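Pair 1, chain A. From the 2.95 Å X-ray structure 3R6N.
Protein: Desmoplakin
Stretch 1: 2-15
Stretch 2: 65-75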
# COMPACT_ATOMS: atom_id res chain seq x y z
N GLY A 2 25.82 -77.80 -21.81
CA GLY A 2 25.32 -79.06 -22.34
C GLY A 2 25.46 -79.17 -23.85
O GLY A 2 25.33 -80.26 -24.41
N TRP A 3 25.74 -78.05 -24.50
CA TRP A 3 25.83 -78.00 -25.96
C TRP A 3 27.23 -78.30 -26.47
O TRP A 3 28.15 -78.58 -25.69
CB TRP A 3 25.44 -76.61 -26.47
CG TRP A 3 24.07 -76.14 -26.08
CD1 TRP A 3 22.95 -76.91 -25.95
CD2 TRP A 3 23.68 -74.80 -25.79
NE1 TRP A 3 21.88 -76.11 -25.59
CE2 TRP A 3 22.31 -74.82 -25.48
CE3 TRP A 3 24.37 -73.58 -25.75
CZ2 TRP A 3 21.60 -73.66 -25.14
CZ3 TRP A 3 23.67 -72.43 -25.42
CH2 TRP A 3 22.30 -72.49 -25.12
N ASP A 4 27.38 -78.22 -27.78
CA ASP A 4 28.67 -78.26 -28.45
C ASP A 4 29.61 -77.20 -27.88
O ASP A 4 29.17 -76.11 -27.52
CB ASP A 4 28.47 -78.06 -29.96
CG ASP A 4 29.71 -77.56 -30.67
OD1 ASP A 4 30.81 -78.11 -30.42
OD2 ASP A 4 29.59 -76.63 -31.49
N GLU A 5 30.90 -77.51 -27.79
CA GLU A 5 31.87 -76.61 -27.18
C GLU A 5 32.10 -75.33 -27.99
O GLU A 5 32.40 -74.28 -27.42
CB GLU A 5 33.21 -77.32 -26.94
CG GLU A 5 33.10 -78.55 -26.05
CD GLU A 5 32.48 -78.24 -24.70
OE1 GLU A 5 32.63 -77.10 -24.22
OE2 GLU A 5 31.84 -79.15 -24.13
N PHE A 6 31.97 -75.43 -29.31
CA PHE A 6 32.09 -74.26 -30.18
C PHE A 6 30.84 -73.39 -30.04
O PHE A 6 30.89 -72.18 -30.24
CB PHE A 6 32.28 -74.69 -31.64
CG PHE A 6 32.33 -73.54 -32.61
CD1 PHE A 6 33.54 -72.91 -32.90
CD2 PHE A 6 31.18 -73.08 -33.23
CE1 PHE A 6 33.59 -71.85 -33.80
CE2 PHE A 6 31.23 -72.02 -34.13
CZ PHE A 6 32.43 -71.41 -34.41
N THR A 7 29.72 -74.03 -29.71
CA THR A 7 28.47 -73.32 -29.49
C THR A 7 28.47 -72.62 -28.13
O THR A 7 27.95 -71.52 -28.00
CB THR A 7 27.26 -74.26 -29.61
OG1 THR A 7 27.20 -74.83 -30.93
CG2 THR A 7 25.97 -73.51 -29.33
N LYS A 8 29.07 -73.27 -27.14
CA LYS A 8 29.19 -72.69 -25.80
C LYS A 8 30.10 -71.47 -25.79
O LYS A 8 30.02 -70.64 -24.88
CB LYS A 8 29.74 -73.72 -24.80
CG LYS A 8 28.75 -74.80 -24.40
CD LYS A 8 29.37 -75.73 -23.35
CE LYS A 8 28.46 -76.91 -23.05
NZ LYS A 8 29.07 -77.86 -22.08
N HIS A 9 30.98 -71.37 -26.78
CA HIS A 9 31.90 -70.24 -26.88
C HIS A 9 31.28 -69.07 -27.63
O HIS A 9 31.26 -67.95 -27.13
CB HIS A 9 33.19 -70.66 -27.58
CG HIS A 9 34.05 -69.51 -27.99
ND1 HIS A 9 34.81 -68.78 -27.10
CD2 HIS A 9 34.27 -68.95 -29.21
CE1 HIS A 9 35.46 -67.83 -27.74
NE2 HIS A 9 35.15 -67.91 -29.03
N VAL A 10 30.77 -69.35 -28.82
CA VAL A 10 30.13 -68.34 -29.66
C VAL A 10 28.94 -67.70 -28.97
O VAL A 10 28.69 -66.50 -29.12
CB VAL A 10 29.69 -68.94 -31.02
CG1 VAL A 10 28.54 -68.16 -31.61
CG2 VAL A 10 30.87 -68.99 -31.98
N THR A 11 28.20 -68.49 -28.20
CA THR A 11 27.01 -68.00 -27.51
C THR A 11 27.37 -67.24 -26.23
O THR A 11 26.73 -66.24 -25.90
CB THR A 11 26.02 -69.14 -27.19
OG1 THR A 11 25.47 -69.64 -28.42
CG2 THR A 11 24.89 -68.65 -26.32
N SER A 12 28.39 -67.71 -25.51
CA SER A 12 28.84 -67.06 -24.29
C SER A 12 29.38 -65.66 -24.58
O SER A 12 29.07 -64.71 -23.86
CB SER A 12 29.91 -67.91 -23.60
OG SER A 12 30.42 -67.27 -22.44
N GLU A 13 30.19 -65.54 -25.63
CA GLU A 13 30.77 -64.26 -26.00
C GLU A 13 29.69 -63.25 -26.39
O GLU A 13 29.81 -62.06 -26.10
CB GLU A 13 31.77 -64.44 -27.14
CG GLU A 13 32.49 -63.16 -27.54
CD GLU A 13 33.48 -63.37 -28.68
OE1 GLU A 13 33.81 -64.54 -28.97
OE2 GLU A 13 33.92 -62.37 -29.27
N CYS A 14 28.65 -63.73 -27.05
CA CYS A 14 27.53 -62.87 -27.44
C CYS A 14 26.75 -62.37 -26.24
O CYS A 14 26.58 -61.17 -26.05
CB CYS A 14 26.59 -63.60 -28.39
SG CYS A 14 27.03 -63.46 -30.13
N LEU A 15 26.26 -63.31 -25.42
CA LEU A 15 25.51 -62.95 -24.23
C LEU A 15 26.36 -62.09 -23.30
O LEU A 15 25.84 -61.34 -22.49
CB LEU A 15 25.03 -64.20 -23.50
CG LEU A 15 24.05 -65.12 -24.25
CD1 LEU A 15 23.62 -66.27 -23.36
CD2 LEU A 15 22.84 -64.35 -24.74
N LEU A 65 25.25 -71.34 -36.07
CA LEU A 65 24.73 -72.20 -35.02
C LEU A 65 23.70 -73.19 -35.56
O LEU A 65 23.17 -73.02 -36.65
CB LEU A 65 24.11 -71.37 -33.90
CG LEU A 65 25.07 -70.44 -33.14
CD1 LEU A 65 24.29 -69.48 -32.25
CD2 LEU A 65 26.07 -71.25 -32.32
N ARG A 66 23.43 -74.23 -34.78
CA ARG A 66 22.41 -75.21 -35.12
C ARG A 66 21.69 -75.64 -33.86
O ARG A 66 20.63 -76.28 -33.92
CB ARG A 66 23.03 -76.43 -35.79
CG ARG A 66 23.76 -76.12 -37.09
CD ARG A 66 24.73 -77.23 -37.43
NE ARG A 66 25.66 -77.49 -36.33
CZ ARG A 66 26.79 -76.82 -36.15
NH1 ARG A 66 27.14 -75.85 -36.99
NH2 ARG A 66 27.58 -77.11 -35.12
N GLU A 67 22.26 -75.29 -32.71
CA GLU A 67 21.66 -75.61 -31.43
C GLU A 67 20.34 -74.88 -31.27
O GLU A 67 20.25 -73.67 -31.46
CB GLU A 67 22.60 -75.27 -30.28
CG GLU A 67 22.39 -76.13 -29.05
CD GLU A 67 22.67 -77.60 -29.33
OE1 GLU A 67 23.70 -77.89 -29.99
OE2 GLU A 67 21.88 -78.46 -28.89
N LYS A 68 19.31 -75.65 -30.92
CA LYS A 68 17.94 -75.14 -30.88
C LYS A 68 17.76 -73.99 -29.89
O LYS A 68 17.28 -72.91 -30.26
CB LYS A 68 17.00 -76.30 -30.56
CG LYS A 68 17.39 -77.60 -31.24
CD LYS A 68 16.65 -78.80 -30.67
CE LYS A 68 17.28 -80.11 -31.10
NZ LYS A 68 16.63 -81.29 -30.46
N SER A 69 18.13 -74.22 -28.63
CA SER A 69 17.96 -73.22 -27.59
C SER A 69 18.85 -72.00 -27.80
O SER A 69 18.39 -70.86 -27.76
CB SER A 69 18.25 -73.82 -26.21
OG SER A 69 17.25 -74.75 -25.85
N ALA A 70 20.13 -72.26 -28.02
CA ALA A 70 21.12 -71.21 -28.24
C ALA A 70 20.57 -70.08 -29.11
O ALA A 70 20.58 -68.91 -28.71
CB ALA A 70 22.38 -71.79 -28.86
N ILE A 71 20.10 -70.44 -30.30
CA ILE A 71 19.58 -69.46 -31.25
C ILE A 71 18.44 -68.65 -30.64
O ILE A 71 18.42 -67.42 -30.74
CB ILE A 71 19.08 -70.13 -32.54
CG1 ILE A 71 20.22 -70.92 -33.19
CG2 ILE A 71 18.52 -69.09 -33.50
CD1 ILE A 71 19.81 -71.68 -34.43
N TYR A 72 17.50 -69.33 -30.01
CA TYR A 72 16.37 -68.67 -29.38
C TYR A 72 16.83 -67.75 -28.25
O TYR A 72 16.39 -66.60 -28.15
CB TYR A 72 15.36 -69.69 -28.86
CG TYR A 72 14.20 -69.07 -28.11
CD1 TYR A 72 13.08 -68.61 -28.78
CD2 TYR A 72 14.24 -68.94 -26.73
CE1 TYR A 72 12.02 -68.04 -28.10
CE2 TYR A 72 13.19 -68.37 -26.03
CZ TYR A 72 12.08 -67.92 -26.72
OH TYR A 72 11.04 -67.35 -26.03
N GLN A 73 17.72 -68.26 -27.41
CA GLN A 73 18.23 -67.51 -26.27
C GLN A 73 18.97 -66.24 -26.68
O GLN A 73 18.88 -65.21 -26.01
CB GLN A 73 19.15 -68.39 -25.41
CG GLN A 73 19.76 -67.66 -24.23
CD GLN A 73 20.49 -68.60 -23.28
OE1 GLN A 73 20.45 -69.82 -23.45
NE2 GLN A 73 21.15 -68.02 -22.28
N LEU A 74 19.70 -66.31 -27.79
CA LEU A 74 20.41 -65.14 -28.30
C LEU A 74 19.43 -64.11 -28.82
O LEU A 74 19.54 -62.93 -28.52
CB LEU A 74 21.38 -65.54 -29.42
CG LEU A 74 22.69 -66.20 -29.01
CD1 LEU A 74 23.49 -66.59 -30.24
CD2 LEU A 74 23.50 -65.29 -28.12
N GLU A 75 18.46 -64.56 -29.60
CA GLU A 75 17.48 -63.66 -30.18
C GLU A 75 16.63 -62.99 -29.10
O GLU A 75 16.23 -61.84 -29.24
CB GLU A 75 16.58 -64.42 -31.17
CG GLU A 75 15.74 -63.51 -32.05
CD GLU A 75 16.59 -62.61 -32.93
OE1 GLU A 75 17.79 -62.92 -33.12
OE2 GLU A 75 16.07 -61.59 -33.44

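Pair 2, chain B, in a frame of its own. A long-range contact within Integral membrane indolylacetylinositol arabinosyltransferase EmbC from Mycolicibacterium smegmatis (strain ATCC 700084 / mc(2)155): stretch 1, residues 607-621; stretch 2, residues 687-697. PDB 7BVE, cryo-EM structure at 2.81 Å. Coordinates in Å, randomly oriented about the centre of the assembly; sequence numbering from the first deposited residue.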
# COMPACT_ATOMS: atom_id res chain seq x y z
N VAL B 607 6.11 9.55 -31.05
CA VAL B 607 6.42 8.90 -29.77
C VAL B 607 5.85 9.71 -28.60
O VAL B 607 5.33 9.14 -27.62
CB VAL B 607 7.94 8.68 -29.65
CG1 VAL B 607 8.33 8.23 -28.26
CG2 VAL B 607 8.38 7.63 -30.62
N PHE B 608 5.87 11.04 -28.70
CA PHE B 608 5.28 11.86 -27.64
C PHE B 608 3.76 11.73 -27.61
O PHE B 608 3.16 11.70 -26.53
CB PHE B 608 5.68 13.32 -27.81
CG PHE B 608 5.02 14.24 -26.82
CD1 PHE B 608 5.36 14.20 -25.48
CD2 PHE B 608 4.06 15.14 -27.23
CE1 PHE B 608 4.74 15.03 -24.58
CE2 PHE B 608 3.45 15.98 -26.33
CZ PHE B 608 3.80 15.93 -25.01
N GLY B 609 3.12 11.63 -28.78
CA GLY B 609 1.68 11.37 -28.81
C GLY B 609 1.31 10.02 -28.20
O GLY B 609 0.30 9.90 -27.50
N ALA B 610 2.15 9.01 -28.43
CA ALA B 610 1.92 7.70 -27.81
C ALA B 610 2.10 7.76 -26.30
O ALA B 610 1.39 7.07 -25.57
CB ALA B 610 2.87 6.67 -28.41
N ALA B 611 3.03 8.58 -25.81
CA ALA B 611 3.21 8.72 -24.36
C ALA B 611 2.02 9.42 -23.72
O ALA B 611 1.61 9.08 -22.59
CB ALA B 611 4.50 9.47 -24.07
N VAL B 612 1.45 10.42 -24.41
CA VAL B 612 0.22 11.07 -23.95
C VAL B 612 -0.92 10.06 -23.86
O VAL B 612 -1.64 10.01 -22.85
CB VAL B 612 -0.14 12.24 -24.89
CG1 VAL B 612 -1.49 12.80 -24.55
CG2 VAL B 612 0.89 13.33 -24.78
N LEU B 613 -1.09 9.23 -24.89
CA LEU B 613 -2.13 8.20 -24.86
C LEU B 613 -1.88 7.16 -23.78
O LEU B 613 -2.84 6.63 -23.21
CB LEU B 613 -2.24 7.51 -26.21
CG LEU B 613 -2.90 8.28 -27.35
CD1 LEU B 613 -2.69 7.53 -28.63
CD2 LEU B 613 -4.36 8.37 -27.05
N PHE B 614 -0.62 6.88 -23.45
CA PHE B 614 -0.34 5.90 -22.40
C PHE B 614 -0.70 6.43 -21.02
O PHE B 614 -1.28 5.69 -20.20
CB PHE B 614 1.12 5.47 -22.44
CG PHE B 614 1.47 4.46 -21.40
CD1 PHE B 614 1.01 3.16 -21.51
CD2 PHE B 614 2.24 4.80 -20.31
CE1 PHE B 614 1.32 2.23 -20.55
CE2 PHE B 614 2.55 3.87 -19.34
CZ PHE B 614 2.09 2.59 -19.47
N VAL B 615 -0.36 7.69 -20.72
CA VAL B 615 -0.74 8.19 -19.39
C VAL B 615 -2.25 8.45 -19.31
O VAL B 615 -2.84 8.36 -18.22
CB VAL B 615 0.07 9.44 -18.99
CG1 VAL B 615 1.54 9.12 -18.93
CG2 VAL B 615 -0.20 10.60 -19.91
N THR B 616 -2.90 8.71 -20.45
CA THR B 616 -4.36 8.82 -20.43
C THR B 616 -5.01 7.46 -20.22
O THR B 616 -6.04 7.36 -19.55
CB THR B 616 -4.82 9.47 -21.73
OG1 THR B 616 -4.10 10.69 -21.91
CG2 THR B 616 -6.29 9.81 -21.66
N ALA B 617 -4.41 6.39 -20.76
CA ALA B 617 -4.86 5.03 -20.47
C ALA B 617 -4.67 4.68 -19.00
O ALA B 617 -5.51 4.00 -18.40
CB ALA B 617 -4.11 4.03 -21.33
N LEU B 618 -3.56 5.12 -18.41
CA LEU B 618 -3.28 4.79 -17.02
C LEU B 618 -4.19 5.57 -16.07
O LEU B 618 -4.43 5.13 -14.94
CB LEU B 618 -1.81 5.06 -16.72
CG LEU B 618 -1.22 4.68 -15.37
CD1 LEU B 618 -1.35 3.20 -15.15
CD2 LEU B 618 0.23 5.09 -15.34
N SER B 619 -4.72 6.72 -16.51
CA SER B 619 -5.62 7.49 -15.66
C SER B 619 -6.98 6.83 -15.47
O SER B 619 -7.54 6.91 -14.38
CB SER B 619 -5.82 8.87 -16.26
OG SER B 619 -4.58 9.54 -16.35
N PHE B 620 -7.53 6.18 -16.50
CA PHE B 620 -8.88 5.62 -16.47
C PHE B 620 -8.96 4.25 -15.83
O PHE B 620 -9.98 3.57 -15.99
CB PHE B 620 -9.45 5.53 -17.88
CG PHE B 620 -10.03 6.80 -18.37
CD1 PHE B 620 -11.30 7.18 -17.98
CD2 PHE B 620 -9.34 7.62 -19.23
CE1 PHE B 620 -11.86 8.34 -18.43
CE2 PHE B 620 -9.89 8.79 -19.68
CZ PHE B 620 -11.16 9.15 -19.28
N ALA B 621 -7.94 3.82 -15.09
CA ALA B 621 -7.92 2.50 -14.48
C ALA B 621 -8.42 2.54 -13.05
O ALA B 621 -7.92 1.82 -12.19
CB ALA B 621 -6.53 1.91 -14.54
N ALA B 687 -1.20 19.18 -31.33
CA ALA B 687 -1.27 19.61 -29.94
C ALA B 687 -1.88 18.49 -29.11
O ALA B 687 -3.09 18.50 -28.86
CB ALA B 687 -2.07 20.90 -29.80
N PRO B 688 -1.09 17.50 -28.69
CA PRO B 688 -1.68 16.37 -27.96
C PRO B 688 -2.12 16.72 -26.55
O PRO B 688 -3.15 16.22 -26.09
CB PRO B 688 -0.54 15.34 -27.95
CG PRO B 688 0.39 15.77 -29.02
CD PRO B 688 0.32 17.25 -29.01
N LEU B 689 -1.37 17.59 -25.87
CA LEU B 689 -1.70 17.94 -24.49
C LEU B 689 -2.95 18.79 -24.41
O LEU B 689 -3.72 18.65 -23.45
CB LEU B 689 -0.53 18.66 -23.85
CG LEU B 689 0.70 17.87 -23.46
CD1 LEU B 689 1.80 18.82 -23.07
CD2 LEU B 689 0.37 16.98 -22.29
N ALA B 690 -3.19 19.65 -25.40
CA ALA B 690 -4.41 20.46 -25.40
C ALA B 690 -5.64 19.59 -25.57
O ALA B 690 -6.63 19.76 -24.84
CB ALA B 690 -4.33 21.51 -26.51
N VAL B 691 -5.58 18.61 -26.47
CA VAL B 691 -6.71 17.72 -26.70
C VAL B 691 -6.95 16.84 -25.49
O VAL B 691 -8.10 16.69 -25.04
CB VAL B 691 -6.47 16.88 -27.97
CG1 VAL B 691 -7.62 15.90 -28.19
CG2 VAL B 691 -6.32 17.77 -29.17
N ALA B 692 -5.89 16.29 -24.89
CA ALA B 692 -6.06 15.38 -23.76
C ALA B 692 -6.58 16.11 -22.52
O ALA B 692 -7.51 15.63 -21.85
CB ALA B 692 -4.74 14.69 -23.45
N THR B 693 -6.02 17.29 -22.23
CA THR B 693 -6.44 18.04 -21.06
C THR B 693 -7.85 18.59 -21.20
O THR B 693 -8.63 18.53 -20.25
CB THR B 693 -5.43 19.15 -20.77
OG1 THR B 693 -5.18 19.89 -21.96
CG2 THR B 693 -4.14 18.57 -20.24
N TRP B 694 -8.22 19.10 -22.38
CA TRP B 694 -9.59 19.58 -22.52
C TRP B 694 -10.60 18.44 -22.59
O TRP B 694 -11.74 18.61 -22.14
CB TRP B 694 -9.72 20.49 -23.74
CG TRP B 694 -9.23 21.85 -23.46
CD1 TRP B 694 -8.01 22.35 -23.73
CD2 TRP B 694 -9.96 22.89 -22.81
NE1 TRP B 694 -7.92 23.65 -23.31
CE2 TRP B 694 -9.11 24.00 -22.74
CE3 TRP B 694 -11.25 23.00 -22.29
CZ2 TRP B 694 -9.51 25.21 -22.17
CZ3 TRP B 694 -11.65 24.18 -21.73
CH2 TRP B 694 -10.78 25.27 -21.67
N ALA B 695 -10.19 17.25 -23.06
CA ALA B 695 -11.09 16.11 -23.02
C ALA B 695 -11.37 15.68 -21.59
O ALA B 695 -12.53 15.40 -21.23
CB ALA B 695 -10.49 14.95 -23.81
N LEU B 696 -10.35 15.66 -20.73
CA LEU B 696 -10.59 15.29 -19.34
C LEU B 696 -11.37 16.37 -18.58
O LEU B 696 -12.19 16.05 -17.71
CB LEU B 696 -9.28 14.97 -18.63
CG LEU B 696 -8.94 13.48 -18.50
CD1 LEU B 696 -9.93 12.81 -17.58
CD2 LEU B 696 -8.89 12.78 -19.84
N VAL B 697 -11.15 17.65 -18.91
CA VAL B 697 -11.90 18.72 -18.24
C VAL B 697 -13.39 18.64 -18.59
O VAL B 697 -14.25 18.74 -17.70
CB VAL B 697 -11.31 20.10 -18.59
CG1 VAL B 697 -12.21 21.21 -18.16
CG2 VAL B 697 -9.99 20.28 -17.89

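The sharpest difference lies at the N-terminal end of the contact, where pair 1 lays an indole against the second stretch and pair 2 builds a wholly aliphatic and phenyl cluster. In pair 1, Trp3(A) precedes the helix and has 95 Å² covered by the second stretch, the largest share of any residue in either pair. Glu67(A) CG lies 3.4 Å from the centroid of the five-membered ring of Trp3(A), 15° off the ring normal, and Ala70(A) CB lies 3.9 Å from the centroid of its six-membered ring, 20° off the normal. Both are CH-pi contacts over one face, so a charged residue contributes through its methylene. In pair 2, the ring of Phe608(B) meets Leu689(B) at its edge, with CZ of Phe608(B) 4.0 Å from CG of Leu689(B), and CE2 of Phe608(B) reaches CG of Pro688(B) at 4.1 Å. Trp3(A) and Phe608(B) are not matched by the superposition.

The backbones nevertheless agree closely. Fourteen central residues superpose with an RMSD of 0.7 Å over N, CA and C. In each pair two helices run nearly parallel, at 11° with a closest axial approach of 10.6 Å in pair 1, and at 16° with 10.3 Å in pair 2. The buried surface differs more, 646 Å² against 346 Å².

The best-matched position in the first helix is Thr7(A) with Val612(B): their CA atoms fall 0.2 Å apart and their side-chain centres also 0.2 Å. Both point toward the partner, and each offers a methyl to the alanine facing it from the second helix, Ala70(A) or Ala692(B), whose CA atoms coincide to 0.3 Å. CG2 of Thr7(A) is 4.0 Å from CB of Ala70(A); CG1 of Val612(B) is 3.9 Å from CB of Ala692(B). Threonine and valine are nearly isosteric, but the hydroxyl of threonine has a further role: Thr7(A) OG1 donates to Asp4(A) OD2 at 3.0 Å. Asp4(A) also caps the helix, its OD1 accepting from Phe6(A) N at 3.1 Å. The matching position in pair 2 is Gly609(B), within a helix that begins earlier in the chain.

One turn on, Thr11(A) matches Thr616(B), and each hydroxyl turns back to its own helix. Thr616(B) OG1 donates to Val612(B) O at 2.7 Å, whereas the equivalent bond from Thr11(A) OG1 to Thr7(A) O, at 3.1 Å, is weak. No hydrogen bond crosses between stretches in either pair.

At the C-terminal end, Leu74(A) matches Leu696(B), and both meet the matched threonine: Thr11(A) CG2 lies 4.1 Å from Leu74(A) CD2, and Thr616(B) CG2 lies 4.3 Å from Leu696(B) CD2. Their other neighbours differ. CD2 of Leu74(A) packs against CB of Cys14(A) at 3.5 Å and CD2 of Leu15(A) at 3.6 Å. Ser619(B), matched to Cys14(A), makes no contact with the second stretch; CD2 of Leu696(B) instead meets CE2 of Phe620(B) at 4.1 Å. The alanine occupies the same site in both pairs, while the space beside the matched leucines is filled differently.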